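Local coordinates for protein ectonucleoside triphosphate diphosphohydrolase 4 (Homo sapiens, PDB 6WG5) that belongs to the GDA1/CD39 nucleoside phosphatase family, within the actin-like ATPase clan, at residues Phe355-Thr359 / Glu451-Gly456; Gln371-Phe376 / Phe457-Tyr463; Gly343-Leu347 / Phe406-Lys411. All blocks are in the same frame, centred on the assembly; numbering follows the deposited sequence.

Contact 1. Residues Phe355-Thr359 / Glu451-Gly456; sequences FMNKT and EVFHRG. With NAG (2-acetamido-2-deoxy-beta-D-glucopyranose), chain B.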
loop_
_atom_site.group_PDB
_atom_site.type_symbol
_atom_site.label_atom_id
_atom_site.label_comp_id
_atom_site.label_asym_id
_atom_site.label_seq_id
_atom_site.Cartn_x
_atom_site.Cartn_y
_atom_site.Cartn_z
ATOM N N PHE A 355 -17.864 -14.338 3.427
ATOM C CA PHE A 355 -17.679 -12.922 3.145
ATOM C C PHE A 355 -16.421 -12.632 2.341
ATOM O O PHE A 355 -16.255 -11.500 1.874
ATOM C CB PHE A 355 -17.665 -12.139 4.458
ATOM C CG PHE A 355 -18.954 -12.238 5.216
ATOM C CD1 PHE A 355 -19.968 -11.320 5.005
ATOM C CD2 PHE A 355 -19.166 -13.268 6.115
ATOM C CE1 PHE A 355 -21.160 -11.417 5.691
ATOM C CE2 PHE A 355 -20.358 -13.369 6.803
ATOM C CZ PHE A 355 -21.356 -12.443 6.589
ATOM N N MET A 356 -15.536 -13.617 2.168
ATOM C CA MET A 356 -14.456 -13.475 1.201
ATOM C C MET A 356 -14.966 -13.559 -0.229
ATOM O O MET A 356 -14.265 -13.134 -1.154
ATOM C CB MET A 356 -13.391 -14.539 1.446
ATOM C CG MET A 356 -12.695 -14.395 2.785
ATOM S SD MET A 356 -11.186 -15.365 2.888
ATOM C CE MET A 356 -11.851 -17.027 2.871
ATOM N N ASN A 357 -16.171 -14.090 -0.431
ATOM C CA ASN A 357 -16.822 -14.078 -1.740
ATOM C C ASN A 357 -16.046 -14.913 -2.756
ATOM O O ASN A 357 -15.993 -14.593 -3.946
ATOM C CB ASN A 357 -17.012 -12.638 -2.231
ATOM C CG ASN A 357 -18.362 -12.071 -1.847
ATOM O OD1 ASN A 357 -19.090 -12.658 -1.047
ATOM N ND2 ASN A 357 -18.704 -10.924 -2.417
ATOM N N LYS A 358 -15.453 -16.007 -2.287
ATOM C CA LYS A 358 -14.690 -16.879 -3.169
ATOM C C LYS A 358 -15.616 -17.645 -4.104
ATOM O O LYS A 358 -16.722 -18.039 -3.727
ATOM C CB LYS A 358 -13.850 -17.861 -2.356
ATOM C CG LYS A 358 -12.669 -17.229 -1.635
ATOM C CD LYS A 358 -11.775 -18.275 -0.973
ATOM C CE LYS A 358 -10.956 -19.065 -1.991
ATOM N NZ LYS A 358 -9.935 -18.225 -2.672
ATOM N N THR A 359 -15.154 -17.854 -5.332
ATOM C CA THR A 359 -15.835 -18.689 -6.310
ATOM C C THR A 359 -15.068 -19.997 -6.471
ATOM O O THR A 359 -14.031 -20.221 -5.839
ATOM C CB THR A 359 -15.967 -17.964 -7.652
ATOM O OG1 THR A 359 -14.684 -17.887 -8.287
ATOM C CG2 THR A 359 -16.516 -16.559 -7.457
ATOM N N GLU A 451 -7.876 -15.764 7.497
ATOM C CA GLU A 451 -8.575 -16.420 6.397
ATOM C C GLU A 451 -8.287 -15.746 5.061
ATOM O O GLU A 451 -8.053 -16.431 4.060
ATOM C CB GLU A 451 -10.078 -16.436 6.671
ATOM C CG GLU A 451 -10.493 -17.426 7.744
ATOM C CD GLU A 451 -10.244 -18.863 7.330
ATOM O OE1 GLU A 451 -10.193 -19.129 6.112
ATOM O OE2 GLU A 451 -10.092 -19.729 8.216
ATOM N N VAL A 452 -8.325 -14.413 5.017
ATOM C CA VAL A 452 -7.951 -13.696 3.801
ATOM C C VAL A 452 -6.580 -14.153 3.324
ATOM O O VAL A 452 -6.355 -14.365 2.126
ATOM C CB VAL A 452 -7.984 -12.176 4.052
ATOM C CG1 VAL A 452 -7.410 -11.406 2.864
ATOM C CG2 VAL A 452 -9.403 -11.723 4.337
ATOM N N PHE A 453 -5.647 -14.323 4.259
ATOM C CA PHE A 453 -4.276 -14.672 3.904
ATOM C C PHE A 453 -4.182 -16.108 3.403
ATOM O O PHE A 453 -3.683 -16.360 2.300
ATOM C CB PHE A 453 -3.371 -14.454 5.119
ATOM C CG PHE A 453 -1.908 -14.673 4.849
ATOM C CD1 PHE A 453 -1.226 -13.874 3.946
ATOM C CD2 PHE A 453 -1.208 -15.658 5.525
ATOM C CE1 PHE A 453 0.123 -14.068 3.706
ATOM C CE2 PHE A 453 0.141 -15.858 5.292
ATOM C CZ PHE A 453 0.807 -15.060 4.382
ATOM N N HIS A 454 -4.669 -17.067 4.192
ATOM C CA HIS A 454 -4.409 -18.476 3.923
ATOM C C HIS A 454 -5.423 -19.129 2.995
ATOM O O HIS A 454 -5.111 -20.171 2.411
ATOM C CB HIS A 454 -4.359 -19.261 5.234
ATOM C CG HIS A 454 -3.128 -19.000 6.043
ATOM N ND1 HIS A 454 -1.867 -19.350 5.610
ATOM C CD2 HIS A 454 -2.962 -18.423 7.256
ATOM C CE1 HIS A 454 -0.978 -18.995 6.519
ATOM N NE2 HIS A 454 -1.617 -18.433 7.529
ATOM N N ARG A 455 -6.621 -18.565 2.848
ATOM C CA ARG A 455 -7.613 -19.159 1.959
ATOM C C ARG A 455 -8.135 -18.144 0.952
ATOM O O ARG A 455 -8.579 -18.518 -0.137
ATOM C CB ARG A 455 -8.766 -19.763 2.764
ATOM C CG ARG A 455 -8.540 -21.232 3.093
ATOM C CD ARG A 455 -9.811 -21.948 3.523
ATOM N NE ARG A 455 -10.219 -21.595 4.879
ATOM C CZ ARG A 455 -11.043 -22.326 5.626
ATOM N NH1 ARG A 455 -11.544 -23.460 5.155
ATOM N NH2 ARG A 455 -11.360 -21.927 6.850
ATOM N N GLY A 456 -8.086 -16.862 1.297
ATOM C CA GLY A 456 -8.373 -15.834 0.322
ATOM C C GLY A 456 -7.305 -15.814 -0.751
ATOM O O GLY A 456 -7.598 -15.997 -1.937
HETATM C C1 NAG B . -19.989 -10.348 -2.135
HETATM C C2 NAG B . -20.072 -8.849 -2.439
HETATM C C3 NAG B . -21.519 -8.361 -2.361
HETATM C C4 NAG B . -22.450 -9.244 -3.184
HETATM C C5 NAG B . -22.253 -10.706 -2.811
HETATM C C6 NAG B . -23.049 -11.654 -3.677
HETATM C C7 NAG B . -18.238 -7.299 -1.907
HETATM C C8 NAG B . -17.506 -6.584 -0.811
HETATM N N2 NAG B . -19.241 -8.092 -1.517
HETATM O O3 NAG B . -21.582 -7.021 -2.835
HETATM O O4 NAG B . -23.801 -8.896 -2.903
HETATM O O5 NAG B . -20.876 -11.057 -2.982
HETATM O O6 NAG B . -22.597 -12.993 -3.521
HETATM O O7 NAG B . -17.933 -7.167 -3.088
#
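A lysine reaches across from a glycosylated loop to the C-terminal carbonyls of a helix whose final turn is widened. K358 NZ donates to R455 O at 2.9 Å and more weakly to G456 O at 3.3 Å; S365 O is a further acceptor. A long, flexible cation suits this place, since the last carbonyls of a helix have no amide of a following helical turn to pair with and carry the negative end of its dipole. The widening is a pi-type turn: E451 O accepts both R455 N and G456 N, each at 2.8 Å. Glycine suits position 456 because a CB there would clash with V452 O and press on M356 SD. The methionine fills the adjoining space, its polarizable sulphur SD lying 3.5 Å from E451 O and 3.8 Å from G456 N, while its CE meets R455 CB at 4.1 Å. R455 then turns away to form a two-pronged salt bridge along its own helix, NE to E451 OE1 at 2.8 Å and NH2 to E451 OE2 at 2.9 Å; E451 also pairs with R349. The loop's N357, K358 and T359 form an N-X-T sequon. N357 ND2 is bonded to C1 of NAG at 1.4 Å, on a side of the loop that does not face helix 436-456, and also hydrogen-bonds to N367. W448 of that helix touches F355 and M356, while V452 and F453 pack on M225 and L223 of strand 221-225, seating the helix end against the mixed sheet.

Contact 2. Residues Gln371-Phe376 / Phe457-Tyr463; sequences QPPIHF and FSFPVNY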
loop_
_atom_site.group_PDB
_atom_site.type_symbol
_atom_site.label_atom_id
_atom_site.label_comp_id
_atom_site.label_asym_id
_atom_site.label_seq_id
_atom_site.Cartn_x
_atom_site.Cartn_y
_atom_site.Cartn_z
ATOM N N GLN A 371 -5.893 -14.224 -9.847
ATOM C CA GLN A 371 -4.639 -14.041 -9.129
ATOM C C GLN A 371 -3.548 -14.873 -9.796
ATOM O O GLN A 371 -3.693 -16.096 -9.901
ATOM C CB GLN A 371 -4.793 -14.443 -7.662
ATOM C CG GLN A 371 -3.520 -14.293 -6.845
ATOM C CD GLN A 371 -3.719 -14.643 -5.383
ATOM O OE1 GLN A 371 -4.498 -14.002 -4.682
ATOM N NE2 GLN A 371 -3.011 -15.666 -4.916
ATOM N N PRO A 372 -2.454 -14.268 -10.257
ATOM C CA PRO A 372 -1.392 -15.063 -10.860
ATOM C C PRO A 372 -0.765 -15.979 -9.829
ATOM O O PRO A 372 -0.731 -15.658 -8.628
ATOM C CB PRO A 372 -0.394 -14.006 -11.354
ATOM C CG PRO A 372 -1.116 -12.714 -11.333
ATOM C CD PRO A 372 -2.137 -12.832 -10.264
ATOM N N PRO A 373 -0.245 -17.127 -10.254
ATOM C CA PRO A 373 0.358 -18.049 -9.288
ATOM C C PRO A 373 1.535 -17.401 -8.576
ATOM O O PRO A 373 2.306 -16.645 -9.169
ATOM C CB PRO A 373 0.801 -19.233 -10.154
ATOM C CG PRO A 373 0.990 -18.651 -11.515
ATOM C CD PRO A 373 -0.059 -17.586 -11.642
ATOM N N ILE A 374 1.661 -17.697 -7.286
ATOM C CA ILE A 374 2.766 -17.213 -6.467
ATOM C C ILE A 374 3.736 -18.363 -6.246
ATOM O O ILE A 374 3.329 -19.464 -5.855
ATOM C CB ILE A 374 2.267 -16.652 -5.125
ATOM C CG1 ILE A 374 1.358 -15.439 -5.355
ATOM C CG2 ILE A 374 3.446 -16.269 -4.231
ATOM C CD1 ILE A 374 0.647 -14.956 -4.098
ATOM N N HIS A 375 5.021 -18.109 -6.498
ATOM C CA HIS A 375 6.074 -19.082 -6.221
ATOM C C HIS A 375 6.344 -19.054 -4.719
ATOM O O HIS A 375 7.293 -18.436 -4.230
ATOM C CB HIS A 375 7.320 -18.756 -7.034
ATOM C CG HIS A 375 8.276 -19.901 -7.165
ATOM N ND1 HIS A 375 9.564 -19.743 -7.630
ATOM C CD2 HIS A 375 8.129 -21.221 -6.904
ATOM C CE1 HIS A 375 10.172 -20.917 -7.644
ATOM N NE2 HIS A 375 9.322 -21.830 -7.207
ATOM N N PHE A 376 5.476 -19.741 -3.973
ATOM C CA PHE A 376 5.505 -19.634 -2.516
ATOM C C PHE A 376 6.856 -20.055 -1.949
ATOM O O PHE A 376 7.374 -19.412 -1.028
ATOM C CB PHE A 376 4.379 -20.473 -1.904
ATOM C CG PHE A 376 3.009 -19.882 -2.100
ATOM C CD1 PHE A 376 2.689 -18.644 -1.564
ATOM C CD2 PHE A 376 2.039 -20.568 -2.811
ATOM C CE1 PHE A 376 1.429 -18.101 -1.741
ATOM C CE2 PHE A 376 0.778 -20.029 -2.990
ATOM C CZ PHE A 376 0.473 -18.795 -2.453
ATOM N N PHE A 457 -6.054 -15.610 -0.334
ATOM C CA PHE A 457 -4.918 -15.572 -1.242
ATOM C C PHE A 457 -4.171 -16.898 -1.319
ATOM O O PHE A 457 -3.254 -17.026 -2.138
ATOM C CB PHE A 457 -3.945 -14.463 -0.819
ATOM C CG PHE A 457 -4.540 -13.080 -0.871
ATOM C CD1 PHE A 457 -5.241 -12.652 -1.984
ATOM C CD2 PHE A 457 -4.400 -12.212 0.199
ATOM C CE1 PHE A 457 -5.784 -11.382 -2.033
ATOM C CE2 PHE A 457 -4.945 -10.942 0.157
ATOM C CZ PHE A 457 -5.637 -10.527 -0.960
ATOM N N SER A 458 -4.530 -17.874 -0.484
ATOM C CA SER A 458 -4.037 -19.247 -0.589
ATOM C C SER A 458 -2.571 -19.378 -0.187
ATOM O O SER A 458 -1.847 -20.213 -0.735
ATOM C CB SER A 458 -4.241 -19.804 -2.003
ATOM O OG SER A 458 -5.615 -19.811 -2.354
ATOM N N PHE A 459 -2.117 -18.576 0.770
ATOM C CA PHE A 459 -0.767 -18.752 1.288
ATOM C C PHE A 459 -0.705 -20.020 2.139
ATOM O O PHE A 459 -1.600 -20.261 2.955
ATOM C CB PHE A 459 -0.340 -17.545 2.124
ATOM C CG PHE A 459 0.146 -16.378 1.308
ATOM C CD1 PHE A 459 1.501 -16.170 1.113
ATOM C CD2 PHE A 459 -0.750 -15.487 0.740
ATOM C CE1 PHE A 459 1.956 -15.099 0.365
ATOM C CE2 PHE A 459 -0.302 -14.414 -0.008
ATOM C CZ PHE A 459 1.053 -14.219 -0.196
ATOM N N PRO A 460 0.327 -20.851 1.976
ATOM C CA PRO A 460 0.415 -22.067 2.791
ATOM C C PRO A 460 0.408 -21.741 4.277
ATOM O O PRO A 460 0.921 -20.709 4.712
ATOM C CB PRO A 460 1.749 -22.691 2.361
ATOM C CG PRO A 460 2.036 -22.113 1.025
ATOM C CD PRO A 460 1.456 -20.737 1.037
ATOM N N VAL A 461 -0.192 -22.640 5.061
ATOM C CA VAL A 461 -0.211 -22.461 6.511
ATOM C C VAL A 461 1.211 -22.384 7.050
ATOM O O VAL A 461 1.496 -21.634 7.992
ATOM C CB VAL A 461 -1.010 -23.595 7.177
ATOM C CG1 VAL A 461 -0.874 -23.534 8.696
ATOM C CG2 VAL A 461 -2.472 -23.512 6.768
ATOM N N ASN A 462 2.120 -23.153 6.463
ATOM C CA ASN A 462 3.514 -23.167 6.882
ATOM C C ASN A 462 4.332 -22.035 6.270
ATOM O O ASN A 462 5.560 -22.055 6.392
ATOM C CB ASN A 462 4.153 -24.509 6.518
ATOM C CG ASN A 462 4.124 -24.779 5.027
ATOM O OD1 ASN A 462 3.078 -24.672 4.387
ATOM N ND2 ASN A 462 5.276 -25.120 4.463
ATOM N N TYR A 463 3.698 -21.058 5.625
ATOM C CA TYR A 463 4.444 -19.979 4.986
ATOM C C TYR A 463 5.319 -19.264 6.008
ATOM O O TYR A 463 4.844 -18.845 7.067
ATOM C CB TYR A 463 3.482 -18.993 4.323
ATOM C CG TYR A 463 4.153 -18.044 3.354
ATOM C CD1 TYR A 463 4.252 -16.688 3.633
ATOM C CD2 TYR A 463 4.692 -18.507 2.160
ATOM C CE1 TYR A 463 4.865 -15.819 2.750
ATOM C CE2 TYR A 463 5.308 -17.647 1.272
ATOM C CZ TYR A 463 5.389 -16.304 1.571
ATOM O OH TYR A 463 6.002 -15.444 0.689
#
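Two loops meet here, each leading into one of two adjacent parallel strands, 381-385 and 466-468, of the mixed sheet in this GDA1/CD39 family member of the actin-like ATPase clan. Aromatic packing dominates. F376 presents its ring edge to the face of F459 in an edge-to-face pair, with centroids 5.1 Å apart and planes at 64°. F459 in turn stacks on F453 and meets F381 edge-to-face, so a flat, apolar residue suits its buried site between loop and sheet. A CH-pi contact covers one face of F376: P460 CD sits 3.6 Å from the ring centroid and 14° off the normal, as the rigid pyrrolidine ring readily allows. Apolar contacts complete the packing, with I374 CD1 4.0 Å from F459 CZ and F376 CD1 4.0 Å from Y463 CE2. Turns shape both loops. S458 leaves the helix with positive phi, a type I beta turn from P460 to Y463 is closed by Y463 N to P460 O at 2.9 Å, and an inverse gamma turn centred on H375 ends at F376. The hydroxyl of Y463 hydrogen-bonds to S379. The polar contribution across the segments comes from a buried amide: Q371, with chi1 and chi2 both t, lays OE1 3.1 Å from CD1 at the edge of the F457 ring, while its NE2 donates to F457 O at 3.1 Å, with an N-H...O angle of 165°.

Contact 3. Residues Gly343-Leu347 / Phe406-Lys411; sequences GDFDL and FTKAAK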
loop_
_atom_site.group_PDB
_atom_site.type_symbol
_atom_site.label_atom_id
_atom_site.label_comp_id
_atom_site.label_asym_id
_atom_site.label_seq_id
_atom_site.Cartn_x
_atom_site.Cartn_y
_atom_site.Cartn_z
ATOM N N GLY A 343 -16.286 -15.901 22.068
ATOM C CA GLY A 343 -14.843 -16.004 21.939
ATOM C C GLY A 343 -14.337 -17.330 21.405
ATOM O O GLY A 343 -13.501 -17.979 22.043
ATOM N N ASP A 344 -14.821 -17.738 20.234
ATOM C CA ASP A 344 -14.421 -18.994 19.602
ATOM C C ASP A 344 -13.715 -18.648 18.292
ATOM O O ASP A 344 -14.356 -18.469 17.253
ATOM C CB ASP A 344 -15.626 -19.902 19.377
ATOM C CG ASP A 344 -15.227 -21.331 19.062
ATOM O OD1 ASP A 344 -14.107 -21.540 18.546
ATOM O OD2 ASP A 344 -16.031 -22.247 19.337
ATOM N N PHE A 345 -12.385 -18.564 18.352
ATOM C CA PHE A 345 -11.601 -18.126 17.201
ATOM C C PHE A 345 -11.808 -19.048 16.004
ATOM O O PHE A 345 -12.052 -18.584 14.884
ATOM C CB PHE A 345 -10.124 -18.057 17.589
ATOM C CG PHE A 345 -9.202 -17.737 16.448
ATOM C CD1 PHE A 345 -8.982 -16.425 16.065
ATOM C CD2 PHE A 345 -8.538 -18.749 15.775
ATOM C CE1 PHE A 345 -8.129 -16.128 15.021
ATOM C CE2 PHE A 345 -7.684 -18.460 14.730
ATOM C CZ PHE A 345 -7.478 -17.146 14.353
ATOM N N ASP A 346 -11.718 -20.362 16.219
ATOM C CA ASP A 346 -11.874 -21.303 15.113
ATOM C C ASP A 346 -13.285 -21.258 14.539
ATOM O O ASP A 346 -13.471 -21.393 13.324
ATOM C CB ASP A 346 -11.528 -22.719 15.573
ATOM C CG ASP A 346 -10.039 -22.917 15.781
ATOM O OD1 ASP A 346 -9.241 -22.302 15.039
ATOM O OD2 ASP A 346 -9.665 -23.692 16.686
ATOM N N LEU A 347 -14.294 -21.076 15.392
ATOM C CA LEU A 347 -15.663 -20.991 14.896
ATOM C C LEU A 347 -15.911 -19.666 14.185
ATOM O O LEU A 347 -16.727 -19.602 13.259
ATOM C CB LEU A 347 -16.648 -21.179 16.050
ATOM C CG LEU A 347 -18.139 -21.158 15.705
ATOM C CD1 LEU A 347 -18.479 -22.211 14.662
ATOM C CD2 LEU A 347 -18.970 -21.366 16.961
ATOM N N PHE A 406 0.581 -17.722 15.934
ATOM C CA PHE A 406 -0.461 -16.707 15.849
ATOM C C PHE A 406 -1.818 -17.279 16.238
ATOM O O PHE A 406 -2.535 -16.697 17.062
ATOM C CB PHE A 406 -0.503 -16.124 14.437
ATOM C CG PHE A 406 -1.704 -15.263 14.175
ATOM C CD1 PHE A 406 -1.737 -13.948 14.604
ATOM C CD2 PHE A 406 -2.799 -15.770 13.498
ATOM C CE1 PHE A 406 -2.840 -13.156 14.365
ATOM C CE2 PHE A 406 -3.906 -14.982 13.256
ATOM C CZ PHE A 406 -3.926 -13.673 13.689
ATOM N N THR A 407 -2.192 -18.422 15.656
ATOM C CA THR A 407 -3.499 -19.005 15.946
ATOM C C THR A 407 -3.639 -19.329 17.426
ATOM O O THR A 407 -4.712 -19.142 18.010
ATOM C CB THR A 407 -3.723 -20.261 15.105
ATOM O OG1 THR A 407 -2.625 -21.165 15.281
ATOM C CG2 THR A 407 -3.862 -19.902 13.633
ATOM N N LYS A 408 -2.566 -19.817 18.051
ATOM C CA LYS A 408 -2.611 -20.112 19.480
ATOM C C LYS A 408 -2.860 -18.845 20.287
ATOM O O LYS A 408 -3.777 -18.791 21.115
ATOM C CB LYS A 408 -1.307 -20.781 19.913
ATOM C CG LYS A 408 -1.274 -21.206 21.370
ATOM C CD LYS A 408 0.020 -21.935 21.687
ATOM C CE LYS A 408 0.053 -22.442 23.121
ATOM N NZ LYS A 408 1.293 -23.223 23.398
ATOM N N ALA A 409 -2.049 -17.810 20.059
ATOM C CA ALA A 409 -2.226 -16.558 20.784
ATOM C C ALA A 409 -3.581 -15.934 20.476
ATOM O O ALA A 409 -4.251 -15.413 21.374
ATOM C CB ALA A 409 -1.097 -15.588 20.438
ATOM N N ALA A 410 -3.999 -15.978 19.209
ATOM C CA ALA A 410 -5.297 -15.425 18.837
ATOM C C ALA A 410 -6.428 -16.180 19.521
ATOM O O ALA A 410 -7.388 -15.569 20.004
ATOM C CB ALA A 410 -5.470 -15.460 17.319
ATOM N N LYS A 411 -6.331 -17.511 19.573
ATOM C CA LYS A 411 -7.343 -18.305 20.259
ATOM C C LYS A 411 -7.412 -17.947 21.737
ATOM O O LYS A 411 -8.504 -17.805 22.300
ATOM C CB LYS A 411 -7.052 -19.798 20.091
ATOM C CG LYS A 411 -8.086 -20.539 19.258
ATOM C CD LYS A 411 -7.827 -22.043 19.207
ATOM C CE LYS A 411 -6.837 -22.418 18.110
ATOM N NZ LYS A 411 -6.965 -23.850 17.713
HETATM O O HOH W 1 -10.830 -18.792 21.164
HETATM O O HOH W 2 -6.291 -23.963 14.774
#
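An aromatic knob from the first turn of helix 345-352 fits into a hole on helix 403-414. G343 enters with positive phi, a conformation easy for glycine, and its carbonyl O accepts at 2.9 Å from a water that also donates to K411 O at 2.8 Å and accepts from F345 N at 3.2 Å, so it bridges both segments. D344 is the N-cap; its short carboxylate can fold back onto the helix start. F345 supplies the knob, its large apolar ring sitting among F406, T407, A410 and K411. A410 CB lies over one ring face, 4.0 Å from the centroid, in a CH-pi contact that a small methyl permits at close range, and F345 CB meets K411 CG at 3.6 Å. The ring also touches S446 and A447 of helix 436-456. D346 brings an acidic group to the helix N-terminus, where negative charge is well placed: its OD2 forms a 2.9 Å salt bridge with K411 NZ, while OD1 pairs with R349. L347 closes the cap within its own segment, its N donating to D344 OD1 at 3.2 Å.

Helix 436-456 runs through the whole set: its last turn makes contact 1, the loop leaving it makes contact 2, and its S446 and A447 back the aromatic knob of contact 3. Contact 1 is the buried one; contacts 2 and 3 are partly buried, and contact 3 lies farthest from the chain centre. Contacts 1 and 2 touch, with probable hydrogen bonds from V452 O to F457 N and H454 ND1 to F459 O, both 2.8 Å. Contact 3 stands apart, yet R349 pairs with both D346 and E451. Chemistry follows place: lysine-to-carbonyl bonds at a helix end, ring packing beside the sheet, and a hydrated salt bridge where two helices meet.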